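Local structure of hypothetical protein TTHA0303 (Thermus thermophilus, 2YQY) at residues 43-46 and 52-55; 46-51 and 107-112; 55-60 and 153-158; 134-137 and 141-144. The protein is of unknown function but folds as a DinB-like four-helix bundle with an exposed histidine triad, consistent with a metal-dependent role that remains unproven. All blocks are in the same frame, centred on the assembly; numbering follows the deposited sequence.

How the interactions relate
Interactions 2, 1 and 3 follow one another along helix 47-71; 1 and 2 both include Thr46, which precedes the helix, and 1 and 3 meet at Ala55. Interaction 2 is the buried one, an apolar fit against helix 106-126 with no hydrogen bond between its segments. Interaction 3 joins the same helix to helix 153-165, and its chemistry changes with depth: buried, arginine-paired glutamates lie inward of a valine and a histidine ring. Interaction 1 lies at the surface, where a loop tryptophan leans on His53, whose ring meets His155 of interaction 3. Interaction 4 stands apart, its centre about 15 Å from that of interaction 3. It is a surface hairpin held chiefly by backbone hydrogen bonds.

Interaction 1: residues 43-46 and 52-55; sequences GAWT and EHVA
Trp45 reaches from the loop before helix 47-71 to His53, nearly two turns into that helix. Its CB, at the root of the side chain, lies against the sulfur of Met49. With chi1 at 61°, CG sits between the backbone N and the carbonyl carbon, and this rotation lays the indole along the first turns of the helix. Midway along the ring system, the CG2 methyl of Val50 packs against NE1 and CE2 of the indole. The far corner of the six-membered ring makes the contact with His53: Trp45 CZ3 is 3.6 Å from His53 CB. The outermost atom, Trp45 CH2, is 3.8 Å from His53 CD2, which lies at the indole edge, in its plane. The two rings are oblique to each other, with planes at 59° and centroids 5.4 Å apart. This is a surface corner of the DinB-like four-helix bundle, beside what is probably its exposed histidine triad: the imidazole of His53 also meets those of His155 and His159 on helix 153-165. CG of His53 stands anti to the backbone N (chi1 177°), which carries the imidazole outward past the indole tip. No hydrogen bond joins the two segments; tryptophan carbon flanks the base of the histidine, while His53 NE2 is turned toward His155.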
loop_
_atom_site.group_PDB
_atom_site.type_symbol
_atom_site.label_atom_id
_atom_site.label_comp_id
_atom_site.label_asym_id
_atom_site.label_seq_id
_atom_site.Cartn_x
_atom_site.Cartn_y
_atom_site.Cartn_z
ATOM N N GLY A 43 23.681 3.019 0.823
ATOM C CA GLY A 43 23.198 1.949 -0.053
ATOM C C GLY A 43 21.679 1.827 -0.076
ATOM O O GLY A 43 21.138 0.998 -0.789
ATOM N N ALA A 44 20.980 2.662 0.683
ATOM C CA ALA A 44 19.522 2.509 0.793
ATOM C C ALA A 44 18.741 3.207 -0.331
ATOM O O ALA A 44 19.210 4.143 -0.960
ATOM C CB ALA A 44 19.018 2.950 2.201
ATOM N N TRP A 45 17.518 2.750 -0.549
ATOM C CA TRP A 45 16.607 3.435 -1.451
ATOM C C TRP A 45 16.161 4.789 -0.859
ATOM O O TRP A 45 16.418 5.078 0.320
ATOM C CB TRP A 45 15.419 2.504 -1.741
ATOM C CG TRP A 45 14.576 2.083 -0.588
ATOM C CD1 TRP A 45 14.783 2.311 0.757
ATOM C CD2 TRP A 45 13.370 1.324 -0.681
ATOM N NE1 TRP A 45 13.757 1.759 1.490
ATOM C CE2 TRP A 45 12.879 1.144 0.633
ATOM C CE3 TRP A 45 12.655 0.774 -1.757
ATOM C CZ2 TRP A 45 11.684 0.437 0.907
ATOM C CZ3 TRP A 45 11.446 0.081 -1.486
ATOM C CH2 TRP A 45 10.985 -0.073 -0.165
ATOM N N THR A 46 15.473 5.603 -1.670
ATOM C CA THR A 46 15.005 6.937 -1.245
ATOM C C THR A 46 13.540 6.903 -0.797
ATOM O O THR A 46 12.873 5.922 -1.043
ATOM C CB THR A 46 15.099 7.928 -2.389
ATOM O OG1 THR A 46 14.109 7.562 -3.352
ATOM C CG2 THR A 46 16.546 7.937 -3.019
ATOM N N GLU A 52 6.751 4.624 -4.142
ATOM C CA GLU A 52 6.455 3.847 -5.353
ATOM C C GLU A 52 6.240 2.373 -4.995
ATOM O O GLU A 52 5.295 1.748 -5.495
ATOM C CB GLU A 52 7.574 4.029 -6.410
ATOM C CG GLU A 52 7.538 2.980 -7.479
ATOM C CD GLU A 52 8.794 2.881 -8.324
ATOM O OE1 GLU A 52 9.894 3.334 -7.905
ATOM O OE2 GLU A 52 8.672 2.323 -9.441
ATOM N N HIS A 53 7.063 1.839 -4.084
ATOM C CA HIS A 53 6.885 0.465 -3.582
ATOM C C HIS A 53 5.503 0.238 -2.945
ATOM O O HIS A 53 4.835 -0.734 -3.241
ATOM C CB HIS A 53 7.979 0.123 -2.561
ATOM C CG HIS A 53 7.832 -1.242 -1.941
ATOM N ND1 HIS A 53 8.019 -2.409 -2.646
ATOM C CD2 HIS A 53 7.521 -1.614 -0.677
ATOM C CE1 HIS A 53 7.803 -3.446 -1.853
ATOM N NE2 HIS A 53 7.517 -2.987 -0.644
ATOM N N VAL A 54 5.100 1.142 -2.061
ATOM C CA VAL A 54 3.787 1.110 -1.476
ATOM C C VAL A 54 2.678 1.041 -2.556
ATOM O O VAL A 54 1.774 0.212 -2.451
ATOM C CB VAL A 54 3.562 2.333 -0.519
ATOM C CG1 VAL A 54 2.062 2.502 -0.191
ATOM C CG2 VAL A 54 4.429 2.165 0.767
ATOM N N ALA A 55 2.729 1.948 -3.541
ATOM C CA ALA A 55 1.808 1.950 -4.653
ATOM C C ALA A 55 1.802 0.606 -5.419
ATOM O O ALA A 55 0.725 0.080 -5.744
ATOM C CB ALA A 55 2.129 3.123 -5.614
#

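Interaction 2: residues 46-51 and 107-112; sequences TPLMVA and EEVLAL
Val109 of helix 106-126 meets helix 47-71 with both of its methyl groups. CG1 presses on Ala51, with Val109 CG1 only 3.3 Å from Ala51 CB, tighter than usual for two carbons. CG2 turns to the preceding helical turn, where Val109 CG2 lies 3.8 Å from Leu48 CD2 and 3.7 Å from the backbone atom Leu48 O. The valine torsion divides these tasks: CG1 is anti to the backbone N (chi1 177°) and CG2 lies beside that nitrogen. Leu48 leaves its backbone alongside the interface, and its CD2 branch then reaches Val109. Ala51, being small, lets the backbones come close, with 6.7 Å between Ala51 CA and Val109 CA. Around this first shell, Leu28 of helix 10-30 packs on Ala51, and Leu36 of helix 33-36 touches Leu48. One layer further out, a capping box starts helix 47-71: Met49 N donates to Thr46 OG1 at 3.2 Å, and Thr46 N returns a weak bond to Met49 SD. The cap closes the first turn, which carries Leu48. Between the helices themselves there is no hydrogen bond, so this buried interface of the four-helix bundle depends on the close fit of aliphatic surfaces.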
loop_
_atom_site.group_PDB
_atom_site.type_symbol
_atom_site.label_atom_id
_atom_site.label_comp_id
_atom_site.label_asym_id
_atom_site.label_seq_id
_atom_site.Cartn_x
_atom_site.Cartn_y
_atom_site.Cartn_z
ATOM N N THR A 46 15.473 5.603 -1.670
ATOM C CA THR A 46 15.005 6.937 -1.245
ATOM C C THR A 46 13.540 6.903 -0.797
ATOM O O THR A 46 12.873 5.922 -1.043
ATOM C CB THR A 46 15.099 7.928 -2.389
ATOM O OG1 THR A 46 14.109 7.562 -3.352
ATOM C CG2 THR A 46 16.546 7.937 -3.019
ATOM N N PRO A 47 13.049 7.963 -0.090
ATOM C CA PRO A 47 11.622 8.067 0.253
ATOM C C PRO A 47 10.678 7.941 -0.937
ATOM O O PRO A 47 9.625 7.336 -0.820
ATOM C CB PRO A 47 11.509 9.456 0.861
ATOM C CG PRO A 47 12.850 9.690 1.479
ATOM C CD PRO A 47 13.829 9.068 0.507
ATOM N N LEU A 48 11.046 8.510 -2.082
ATOM C CA LEU A 48 10.227 8.349 -3.284
ATOM C C LEU A 48 10.144 6.898 -3.823
ATOM O O LEU A 48 9.140 6.499 -4.384
ATOM C CB LEU A 48 10.713 9.312 -4.378
ATOM C CG LEU A 48 10.422 10.786 -4.096
ATOM C CD1 LEU A 48 11.224 11.683 -5.069
ATOM C CD2 LEU A 48 8.904 11.089 -4.162
ATOM N N MET A 49 11.219 6.141 -3.684
ATOM C CA MET A 49 11.220 4.708 -4.026
ATOM C C MET A 49 10.362 3.950 -3.029
ATOM O O MET A 49 9.622 3.055 -3.413
ATOM C CB MET A 49 12.640 4.165 -4.018
ATOM C CG MET A 49 13.517 4.719 -5.130
ATOM S SD MET A 49 15.298 4.368 -5.067
ATOM C CE MET A 49 15.794 5.851 -5.887
ATOM N N VAL A 50 10.439 4.327 -1.748
ATOM C CA VAL A 50 9.594 3.684 -0.763
ATOM C C VAL A 50 8.126 3.880 -1.186
ATOM O O VAL A 50 7.363 2.932 -1.214
ATOM C CB VAL A 50 9.817 4.260 0.667
ATOM C CG1 VAL A 50 8.791 3.701 1.636
ATOM C CG2 VAL A 50 11.247 3.968 1.150
ATOM N N ALA A 51 7.747 5.120 -1.491
ATOM C CA ALA A 51 6.356 5.448 -1.863
ATOM C C ALA A 51 5.894 4.689 -3.121
ATOM O O ALA A 51 4.787 4.185 -3.168
ATOM C CB ALA A 51 6.199 6.963 -2.051
ATOM N N GLU A 107 5.468 14.318 -8.287
ATOM C CA GLU A 107 4.288 14.283 -9.139
ATOM C C GLU A 107 3.998 12.877 -9.659
ATOM O O GLU A 107 2.858 12.425 -9.595
ATOM N N GLU A 108 5.023 12.213 -10.202
ATOM C CA GLU A 108 4.885 10.852 -10.739
ATOM C C GLU A 108 4.477 9.862 -9.623
ATOM O O GLU A 108 3.562 9.059 -9.794
ATOM N N VAL A 109 5.177 9.916 -8.492
ATOM C CA VAL A 109 4.913 9.006 -7.352
ATOM C C VAL A 109 3.504 9.210 -6.779
ATOM O O VAL A 109 2.812 8.229 -6.503
ATOM C CB VAL A 109 5.988 9.143 -6.237
ATOM C CG1 VAL A 109 5.657 8.280 -5.069
ATOM C CG2 VAL A 109 7.389 8.771 -6.778
ATOM N N LEU A 110 3.085 10.473 -6.619
ATOM C CA LEU A 110 1.750 10.814 -6.097
ATOM C C LEU A 110 0.644 10.291 -7.005
ATOM O O LEU A 110 -0.402 9.845 -6.525
ATOM C CB LEU A 110 1.584 12.333 -5.950
ATOM C CG LEU A 110 2.303 13.078 -4.818
ATOM C CD1 LEU A 110 1.903 14.537 -4.844
ATOM C CD2 LEU A 110 2.041 12.474 -3.425
ATOM N N ALA A 111 0.882 10.365 -8.312
ATOM C CA ALA A 111 -0.071 9.896 -9.308
ATOM C C ALA A 111 -0.166 8.365 -9.238
ATOM O O ALA A 111 -1.255 7.805 -9.331
ATOM C CB ALA A 111 0.326 10.387 -10.724
ATOM N N LEU A 112 0.976 7.699 -9.049
ATOM C CA LEU A 112 1.005 6.234 -8.920
ATOM C C LEU A 112 0.252 5.784 -7.661
ATOM O O LEU A 112 -0.515 4.796 -7.682
ATOM C CB LEU A 112 2.458 5.715 -8.893
ATOM C CG LEU A 112 2.710 4.219 -9.158
ATOM C CD1 LEU A 112 2.266 3.777 -10.565
ATOM C CD2 LEU A 112 4.172 3.881 -8.950
#

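Interaction 3: residues 55-60 and 153-158; sequences ALVEDS and AYHEAH
Val57 and His155 supply the apolar part of this contact between helix 47-71 and helix 153-165. Approaching from opposite directions, they form a CH-pi interaction: Val57 CG1 stands over one face of the imidazole, 3.9 Å from its centroid and 26° off the ring normal. The overlap is displaced toward the rim, where Val57 CG1 is 3.5 Å from His155 ND1. The second methyl extends the same contact, with Val57 CG2 3.4 Å from His155 CE1. CG of His155 is anti to the backbone N (chi1 -174°), which swings the ring out toward helix 47-71.

The charged part lies deeper. Glu58 and Glu156 converge so that Glu58 OE2 is 4.2 Å from Glu156 OE2, an approach of like charges that basic neighbours probably make tolerable. Arg117 forms salt bridges to both carboxylates, Arg21 forms one to Glu156, and Ser20 adds a hydrogen bond to Glu156. Buried carboxylates thus tie helices 47-71 and 153-165 to helices 10-30 and 106-126.

The ring of His155 also packs edge-to-face with His159, four residues on, and His53 of helix 47-71 is the third member of the group. Such a cluster is consistent with the histidine triad that binds metal in many DinB-family bundles, although no metal is bound to these residues here.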
loop_
_atom_site.group_PDB
_atom_site.type_symbol
_atom_site.label_atom_id
_atom_site.label_comp_id
_atom_site.label_asym_id
_atom_site.label_seq_id
_atom_site.Cartn_x
_atom_site.Cartn_y
_atom_site.Cartn_z
ATOM N N ALA A 55 2.729 1.948 -3.541
ATOM C CA ALA A 55 1.808 1.950 -4.653
ATOM C C ALA A 55 1.802 0.606 -5.419
ATOM O O ALA A 55 0.725 0.080 -5.744
ATOM C CB ALA A 55 2.129 3.123 -5.614
ATOM N N LEU A 56 2.976 0.054 -5.739
ATOM C CA LEU A 56 3.006 -1.206 -6.548
ATOM C C LEU A 56 2.351 -2.367 -5.740
ATOM O O LEU A 56 1.586 -3.191 -6.290
ATOM C CB LEU A 56 4.430 -1.564 -6.980
ATOM C CG LEU A 56 5.044 -0.505 -7.911
ATOM C CD1 LEU A 56 6.548 -0.774 -8.230
ATOM C CD2 LEU A 56 4.200 -0.360 -9.199
ATOM N N VAL A 57 2.618 -2.402 -4.440
ATOM C CA VAL A 57 2.066 -3.461 -3.614
ATOM C C VAL A 57 0.537 -3.316 -3.520
ATOM O O VAL A 57 -0.174 -4.331 -3.499
ATOM C CB VAL A 57 2.764 -3.547 -2.236
ATOM C CG1 VAL A 57 2.010 -4.498 -1.274
ATOM C CG2 VAL A 57 4.266 -4.005 -2.414
ATOM N N GLU A 58 0.019 -2.094 -3.477
ATOM C CA GLU A 58 -1.445 -1.911 -3.456
ATOM C C GLU A 58 -2.059 -2.305 -4.787
ATOM O O GLU A 58 -3.125 -2.872 -4.831
ATOM C CB GLU A 58 -1.840 -0.464 -3.198
ATOM C CG GLU A 58 -1.414 0.007 -1.840
ATOM C CD GLU A 58 -2.363 0.994 -1.179
ATOM O OE1 GLU A 58 -3.164 1.686 -1.871
ATOM O OE2 GLU A 58 -2.261 1.087 0.055
ATOM N N ASP A 59 -1.358 -2.014 -5.877
ATOM C CA ASP A 59 -1.825 -2.451 -7.194
ATOM C C ASP A 59 -1.904 -3.978 -7.270
ATOM O O ASP A 59 -2.901 -4.537 -7.691
ATOM C CB ASP A 59 -0.943 -1.888 -8.308
ATOM C CG ASP A 59 -1.394 -2.338 -9.674
ATOM O OD1 ASP A 59 -2.269 -1.667 -10.249
ATOM O OD2 ASP A 59 -0.890 -3.367 -10.175
ATOM N N SER A 60 -0.836 -4.623 -6.821
ATOM C CA SER A 60 -0.691 -6.061 -6.829
ATOM C C SER A 60 -1.807 -6.691 -5.941
ATOM O O SER A 60 -2.541 -7.637 -6.371
ATOM C CB SER A 60 0.712 -6.351 -6.304
ATOM O OG SER A 60 0.937 -7.717 -6.279
ATOM N N ALA A 153 -2.732 -2.976 4.823
ATOM C CA ALA A 153 -2.740 -2.002 5.945
ATOM C C ALA A 153 -1.388 -2.017 6.699
ATOM O O ALA A 153 -0.824 -0.963 6.952
ATOM C CB ALA A 153 -3.888 -2.262 6.885
ATOM N N TYR A 154 -0.903 -3.194 7.073
ATOM C CA TYR A 154 0.387 -3.342 7.775
ATOM C C TYR A 154 1.522 -2.840 6.885
ATOM O O TYR A 154 2.459 -2.212 7.355
ATOM C CB TYR A 154 0.608 -4.805 8.211
ATOM C CG TYR A 154 1.938 -5.055 8.925
ATOM C CD1 TYR A 154 2.426 -4.179 9.881
ATOM C CD2 TYR A 154 2.693 -6.188 8.646
ATOM C CE1 TYR A 154 3.658 -4.414 10.525
ATOM C CE2 TYR A 154 3.912 -6.431 9.277
ATOM C CZ TYR A 154 4.383 -5.553 10.205
ATOM O OH TYR A 154 5.591 -5.808 10.830
ATOM N N HIS A 155 1.427 -3.129 5.596
ATOM C CA HIS A 155 2.502 -2.751 4.663
ATOM C C HIS A 155 2.695 -1.226 4.616
ATOM O O HIS A 155 3.802 -0.732 4.742
ATOM C CB HIS A 155 2.196 -3.268 3.241
ATOM C CG HIS A 155 3.313 -3.042 2.278
ATOM N ND1 HIS A 155 3.196 -2.230 1.170
ATOM C CD2 HIS A 155 4.570 -3.533 2.250
ATOM C CE1 HIS A 155 4.340 -2.219 0.512
ATOM N NE2 HIS A 155 5.189 -3.008 1.139
ATOM N N GLU A 156 1.613 -0.498 4.382
ATOM C CA GLU A 156 1.698 0.946 4.387
ATOM C C GLU A 156 2.103 1.493 5.750
ATOM O O GLU A 156 2.919 2.448 5.798
ATOM C CB GLU A 156 0.415 1.608 3.927
ATOM C CG GLU A 156 0.607 3.127 3.779
ATOM C CD GLU A 156 -0.542 3.770 3.078
ATOM O OE1 GLU A 156 -1.680 3.732 3.609
ATOM O OE2 GLU A 156 -0.305 4.317 1.983
ATOM N N ALA A 157 1.594 0.899 6.850
ATOM C CA ALA A 157 1.977 1.381 8.185
ATOM C C ALA A 157 3.494 1.205 8.400
ATOM O O ALA A 157 4.200 2.091 8.884
ATOM C CB ALA A 157 1.151 0.684 9.308
ATOM N N HIS A 158 3.992 0.050 8.005
ATOM C CA HIS A 158 5.403 -0.249 8.143
ATOM C C HIS A 158 6.291 0.778 7.377
ATOM O O HIS A 158 7.285 1.320 7.929
ATOM C CB HIS A 158 5.687 -1.659 7.632
ATOM C CG HIS A 158 7.148 -1.943 7.521
ATOM N ND1 HIS A 158 7.878 -2.496 8.552
ATOM C CD2 HIS A 158 8.028 -1.689 6.524
ATOM C CE1 HIS A 158 9.147 -2.582 8.193
ATOM N NE2 HIS A 158 9.269 -2.088 6.971
#

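Interaction 4: residues 134-137 and 141-144; sequences TFPH and GELN
Phe135 O is gripped from two residues: Leu143 N donates to it across the contact at 3.1 Å, and the indole NE1 of Trp148 donates as well. The return bond, Phe135 N to Leu143 O, measures 2.9 Å. At the turn end, His137 N reaches Gly141 O at 2.7 Å, and Gly141 N answers to His137 O by a more bent bond of 3.0 Å (136°).

The side chains fasten the other end. Thr134 OG1 donates to Glu142 OE1 at 2.6 Å, using the anti lone pair of the carboxylate. Glu142 is bent at its second torsion (chi2 -66°), which folds the carboxylate back over the neighbouring strand. Its other oxygen rests beside the proline ring, with Glu142 OE2 3.2 Å from Pro136 CB. On the opposite face, Leu143 CD1 lies 3.7 Å from His137 CB, while Phe135 carries this face onto Val64 and Leu68 of helix 47-71. Asn144 caps helix 145-149 through a bond to Gly147 N. With its alternating hydrogen-bonded and non-hydrogen-bonded pairs and three connecting residues, this is a short antiparallel beta-hairpin between helices 106-126 and 145-149.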
loop_
_atom_site.group_PDB
_atom_site.type_symbol
_atom_site.label_atom_id
_atom_site.label_comp_id
_atom_site.label_asym_id
_atom_site.label_seq_id
_atom_site.Cartn_x
_atom_site.Cartn_y
_atom_site.Cartn_z
ATOM N N THR A 134 -8.013 -18.579 -1.120
ATOM C CA THR A 134 -6.723 -18.017 -0.712
ATOM C C THR A 134 -5.763 -17.857 -1.895
ATOM O O THR A 134 -5.873 -18.552 -2.931
ATOM C CB THR A 134 -6.014 -18.810 0.433
ATOM O OG1 THR A 134 -5.566 -20.067 -0.056
ATOM C CG2 THR A 134 -6.897 -19.004 1.680
ATOM N N PHE A 135 -4.844 -16.922 -1.752
ATOM C CA PHE A 135 -3.807 -16.768 -2.769
ATOM C C PHE A 135 -2.504 -16.524 -1.986
ATOM O O PHE A 135 -2.547 -15.859 -0.940
ATOM C CB PHE A 135 -4.158 -15.634 -3.763
ATOM C CG PHE A 135 -3.192 -15.519 -4.918
ATOM C CD1 PHE A 135 -3.375 -16.256 -6.080
ATOM C CD2 PHE A 135 -2.050 -14.731 -4.806
ATOM C CE1 PHE A 135 -2.453 -16.180 -7.139
ATOM C CE2 PHE A 135 -1.114 -14.677 -5.852
ATOM C CZ PHE A 135 -1.307 -15.388 -7.007
ATOM N N PRO A 136 -1.371 -17.098 -2.448
ATOM C CA PRO A 136 -0.128 -16.953 -1.668
ATOM C C PRO A 136 0.471 -15.547 -1.608
ATOM O O PRO A 136 0.659 -14.890 -2.657
ATOM C CB PRO A 136 0.846 -17.968 -2.296
ATOM C CG PRO A 136 0.308 -18.198 -3.698
ATOM C CD PRO A 136 -1.209 -17.997 -3.612
ATOM N N HIS A 137 0.757 -15.105 -0.377
ATOM C CA HIS A 137 1.465 -13.848 -0.141
ATOM C C HIS A 137 2.922 -14.251 0.103
ATOM O O HIS A 137 3.181 -15.188 0.831
ATOM C CB HIS A 137 0.883 -13.091 1.076
ATOM C CG HIS A 137 1.547 -11.764 1.339
ATOM N ND1 HIS A 137 0.906 -10.548 1.166
ATOM C CD2 HIS A 137 2.814 -11.471 1.717
ATOM C CE1 HIS A 137 1.747 -9.563 1.448
ATOM N NE2 HIS A 137 2.914 -10.097 1.777
ATOM N N GLY A 141 2.194 -16.108 3.483
ATOM C CA GLY A 141 1.642 -17.383 3.033
ATOM C C GLY A 141 0.225 -17.272 2.465
ATOM O O GLY A 141 -0.146 -16.252 1.915
ATOM N N GLU A 142 -0.567 -18.330 2.605
ATOM C CA GLU A 142 -1.893 -18.371 1.974
ATOM C C GLU A 142 -2.835 -17.451 2.709
ATOM O O GLU A 142 -3.123 -17.654 3.880
ATOM C CB GLU A 142 -2.467 -19.805 1.963
ATOM C CG GLU A 142 -1.769 -20.764 1.018
ATOM C CD GLU A 142 -1.941 -20.413 -0.464
ATOM O OE1 GLU A 142 -3.078 -20.130 -0.925
ATOM O OE2 GLU A 142 -0.925 -20.441 -1.169
ATOM N N LEU A 143 -3.288 -16.413 2.030
ATOM C CA LEU A 143 -4.198 -15.429 2.629
ATOM C C LEU A 143 -5.480 -15.331 1.834
ATOM O O LEU A 143 -5.450 -15.356 0.594
ATOM C CB LEU A 143 -3.530 -14.037 2.679
ATOM C CG LEU A 143 -2.288 -13.797 3.548
ATOM C CD1 LEU A 143 -1.852 -12.350 3.425
ATOM C CD2 LEU A 143 -2.541 -14.143 5.008
ATOM N N ASN A 144 -6.604 -15.164 2.543
ATOM C CA ASN A 144 -7.889 -14.923 1.859
ATOM C C ASN A 144 -8.000 -13.419 1.681
ATOM O O ASN A 144 -7.087 -12.710 2.063
ATOM C CB ASN A 144 -9.068 -15.491 2.659
ATOM C CG ASN A 144 -9.115 -14.979 4.096
ATOM O OD1 ASN A 144 -8.830 -13.806 4.395
ATOM N ND2 ASN A 144 -9.485 -15.882 5.009
#